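Putative c-1-tetrahydrofolate synthase, cytoplasmic (Leishmania major, PDB 4A26) probably catalyses the NADP-dependent oxidation of methylenetetrahydrofolate and the hydrolysis of the resulting methenyl form, two steps of one-carbon metabolism. Local coordinates at residues Phe70-Pro75 with Glu84-Lys89. Sequence-based numbering, arbitrary orientation.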
ATOM      1  N   PHE A  70     -16.168  14.556  21.199  1.00 32.71           N
ATOM      2  CA  PHE A  70     -16.116  15.927  20.708  1.00 32.95           C
ATOM      3  C   PHE A  70     -16.800  16.049  19.356  1.00 32.88           C
ATOM      4  O   PHE A  70     -16.207  15.742  18.324  1.00 32.41           O
ATOM      5  CB  PHE A  70     -14.669  16.407  20.617  1.00 32.75           C
ATOM      6  CG  PHE A  70     -13.985  16.500  21.946  1.00 33.42           C
ATOM      7  CD1 PHE A  70     -14.118  17.633  22.733  1.00 34.37           C
ATOM      8  CD2 PHE A  70     -13.211  15.446  22.416  1.00 33.69           C
ATOM      9  CE1 PHE A  70     -13.488  17.717  23.966  1.00 34.89           C
ATOM     10  CE2 PHE A  70     -12.579  15.523  23.643  1.00 34.30           C
ATOM     11  CZ  PHE A  70     -12.719  16.658  24.419  1.00 35.06           C
ATOM     12  N   ASN A  71     -18.054  16.497  19.368  1.00 33.55           N
ATOM     13  CA  ASN A  71     -18.794  16.718  18.132  1.00 33.83           C
ATOM     14  C   ASN A  71     -18.762  18.189  17.748  1.00 33.82           C
ATOM     15  O   ASN A  71     -19.196  19.052  18.520  1.00 34.53           O
ATOM     16  CB  ASN A  71     -20.243  16.240  18.261  1.00 34.72           C
ATOM     17  CG  ASN A  71     -20.985  16.248  16.921  1.00 36.38           C
ATOM     18  OD1 ASN A  71     -20.380  16.061  15.854  1.00 37.73           O
ATOM     19  ND2 ASN A  71     -22.299  16.468  16.971  1.00 37.76           N
ATOM     20  N   VAL A  72     -18.225  18.462  16.562  1.00 33.13           N
ATOM     21  CA  VAL A  72     -18.239  19.792  15.974  1.00 33.14           C
ATOM     22  C   VAL A  72     -19.229  19.780  14.814  1.00 33.61           C
ATOM     23  O   VAL A  72     -19.059  19.012  13.866  1.00 33.55           O
ATOM     24  CB  VAL A  72     -16.846  20.175  15.450  1.00 32.82           C
ATOM     25  CG1 VAL A  72     -16.880  21.537  14.781  1.00 33.22           C
ATOM     26  CG2 VAL A  72     -15.827  20.157  16.583  1.00 32.35           C
ATOM     27  N   GLU A  73     -20.266  20.614  14.897  1.00 34.06           N
ATOM     28  CA  GLU A  73     -21.287  20.689  13.848  1.00 34.86           C
ATOM     29  C   GLU A  73     -21.243  22.032  13.127  1.00 35.20           C
ATOM     30  O   GLU A  73     -21.664  23.049  13.673  1.00 35.51           O
ATOM     31  CB  GLU A  73     -22.681  20.450  14.430  1.00 35.72           C
ATOM     32  CG  GLU A  73     -22.814  19.140  15.201  1.00 35.52           C
ATOM     33  CD  GLU A  73     -24.246  18.806  15.571  1.00 36.67           C
ATOM     34  OE1 GLU A  73     -25.164  19.249  14.849  1.00 38.37           O
ATOM     35  OE2 GLU A  73     -24.453  18.094  16.579  1.00 36.06           O
ATOM     36  N   LEU A  74     -20.726  22.021  11.900  1.00 35.29           N
ATOM     37  CA  LEU A  74     -20.600  23.231  11.089  1.00 35.91           C
ATOM     38  C   LEU A  74     -21.784  23.365  10.130  1.00 37.48           C
ATOM     39  O   LEU A  74     -22.353  22.355   9.704  1.00 37.93           O
ATOM     40  CB  LEU A  74     -19.292  23.206  10.293  1.00 35.53           C
ATOM     41  CG  LEU A  74     -17.997  23.096  11.102  1.00 33.95           C
ATOM     42  CD1 LEU A  74     -16.808  22.962  10.169  1.00 33.51           C
ATOM     43  CD2 LEU A  74     -17.816  24.288  12.035  1.00 33.19           C
ATOM     44  N   PRO A  75     -22.166  24.612   9.785  1.00 38.45           N
ATOM     45  CA  PRO A  75     -23.249  24.819   8.822  1.00 40.22           C
ATOM     46  C   PRO A  75     -22.992  24.182   7.455  1.00 41.22           C
ATOM     47  O   PRO A  75     -21.852  23.863   7.113  1.00 40.58           O
ATOM     48  CB  PRO A  75     -23.321  26.344   8.698  1.00 40.84           C
ATOM     49  CG  PRO A  75     -22.781  26.850   9.969  1.00 39.49           C
ATOM     50  CD  PRO A  75     -21.706  25.889  10.361  1.00 38.09           C
ATOM     51  N   GLU A  84     -11.380  23.775   7.694  1.00 37.64           N
ATOM     52  CA  GLU A  84      -9.993  23.412   7.985  1.00 37.71           C
ATOM     53  C   GLU A  84      -9.467  24.043   9.277  1.00 37.03           C
ATOM     54  O   GLU A  84      -8.650  23.442   9.970  1.00 36.70           O
ATOM     55  CB  GLU A  84      -9.089  23.800   6.810  1.00 39.52           C
ATOM     56  CG  GLU A  84      -9.297  22.945   5.566  1.00 40.72           C
ATOM     57  CD  GLU A  84      -8.198  23.125   4.541  1.00 43.61           C
ATOM     58  OE1 GLU A  84      -7.606  24.226   4.475  1.00 44.80           O
ATOM     59  OE2 GLU A  84      -7.922  22.156   3.800  1.00 45.10           O
ATOM     60  N   VAL A  85      -9.932  25.251   9.591  1.00 37.05           N
ATOM     61  CA  VAL A  85      -9.588  25.913  10.852  1.00 36.63           C
ATOM     62  C   VAL A  85     -10.052  25.070  12.036  1.00 35.45           C
ATOM     63  O   VAL A  85      -9.292  24.839  12.980  1.00 35.30           O
ATOM     64  CB  VAL A  85     -10.209  27.331  10.945  1.00 37.03           C
ATOM     65  CG1 VAL A  85     -10.281  27.803  12.393  1.00 36.41           C
ATOM     66  CG2 VAL A  85      -9.422  28.312  10.089  1.00 38.19           C
ATOM     67  N   ASN A  86     -11.299  24.607  11.977  1.00 34.86           N
ATOM     68  CA  ASN A  86     -11.840  23.727  13.013  1.00 33.88           C
ATOM     69  C   ASN A  86     -11.111  22.393  13.076  1.00 33.45           C
ATOM     70  O   ASN A  86     -10.949  21.829  14.156  1.00 32.92           O
ATOM     71  CB  ASN A  86     -13.336  23.490  12.813  1.00 33.69           C
ATOM     72  CG  ASN A  86     -14.158  24.730  13.080  1.00 33.98           C
ATOM     73  OD1 ASN A  86     -14.663  24.927  14.186  1.00 33.62           O
ATOM     74  ND2 ASN A  86     -14.285  25.581  12.073  1.00 34.64           N
ATOM     75  N   VAL A  87     -10.671  21.892  11.924  1.00 33.97           N
ATOM     76  CA  VAL A  87      -9.850  20.681  11.891  1.00 33.89           C
ATOM     77  C   VAL A  87      -8.515  20.947  12.585  1.00 34.42           C
ATOM     78  O   VAL A  87      -8.047  20.121  13.370  1.00 34.00           O
ATOM     79  CB  VAL A  87      -9.608  20.170  10.448  1.00 34.60           C
ATOM     80  CG1 VAL A  87      -8.706  18.943  10.459  1.00 34.27           C
ATOM     81  CG2 VAL A  87     -10.927  19.847   9.761  1.00 34.28           C
ATOM     82  N   GLU A  88      -7.920  22.106  12.307  1.00 35.62           N
ATOM     83  CA  GLU A  88      -6.662  22.509  12.947  1.00 36.56           C
ATOM     84  C   GLU A  88      -6.830  22.698  14.460  1.00 36.03           C
ATOM     85  O   GLU A  88      -5.934  22.357  15.232  1.00 36.39           O
ATOM     86  CB  GLU A  88      -6.119  23.799  12.313  1.00 37.97           C
ATOM     87  CG  GLU A  88      -4.701  24.186  12.759  1.00 39.59           C
ATOM     88  CD  GLU A  88      -3.634  23.177  12.335  1.00 40.86           C
ATOM     89  OE1 GLU A  88      -3.855  22.421  11.362  1.00 40.59           O
ATOM     90  OE2 GLU A  88      -2.560  23.151  12.973  1.00 42.21           O
ATOM     91  N   LYS A  89      -7.969  23.244  14.879  1.00 35.35           N
ATOM     92  CA  LYS A  89      -8.253  23.400  16.303  1.00 35.15           C
ATOM     93  C   LYS A  89      -8.216  22.040  17.001  1.00 34.40           C
ATOM     94  O   LYS A  89      -7.634  21.901  18.079  1.00 34.77           O
ATOM     95  CB  LYS A  89      -9.613  24.070  16.522  1.00 34.75           C
TER
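Strand 68-74 and helix 80-91 form the first two elements of a beta-alpha-beta crossover in the catalytic domain, and they meet here where Val72 and Leu74 face Asn86. The crossover continues to strand 98-101, passing over strand 39-45, which lies between the two in the parallel sheet. Strand 68-74 is the outermost strand on its side of this sheet within the chain, and Val72 and Leu74 bond through their backbones to Ile44 on the neighbouring strand. The contact is small, burying 115 Å² in all, and the backbones stay well apart: the CA atoms of Val72 and Asn86 are 8.1 Å from each other. Asn86 bridges the gap with its amide turned face-on to the strand. Leu74 CD2 lies over this face, 3.8 Å from Asn86 CG and 3.9 Å from Asn86 OD1. The second leucine methyl, CD1, stands 4.1 Å from Asn86 ND2. Val72 sends CG1 to the oxygen end of the same face, 4.1 Å from Asn86 OD1; with this methyl anti to the backbone N (chi1 177°), the branch reaches across to the helix. A steep second torsion (chi2 -95°) presents the Asn86 amide broadside. Asn86 ND2 hydrogen-bonds the carbonyl oxygen of Val82, one turn earlier in the helix. Deeper in, Val87 packs on Ile43 of strand 39-45. Across the contact itself the forces are van der Waals, methyl groups on an amide face, while the Asn86 nitrogen has a hydrogen-bond partner within its own helix, a bond that should help to hold the amide in its orientation toward Leu74.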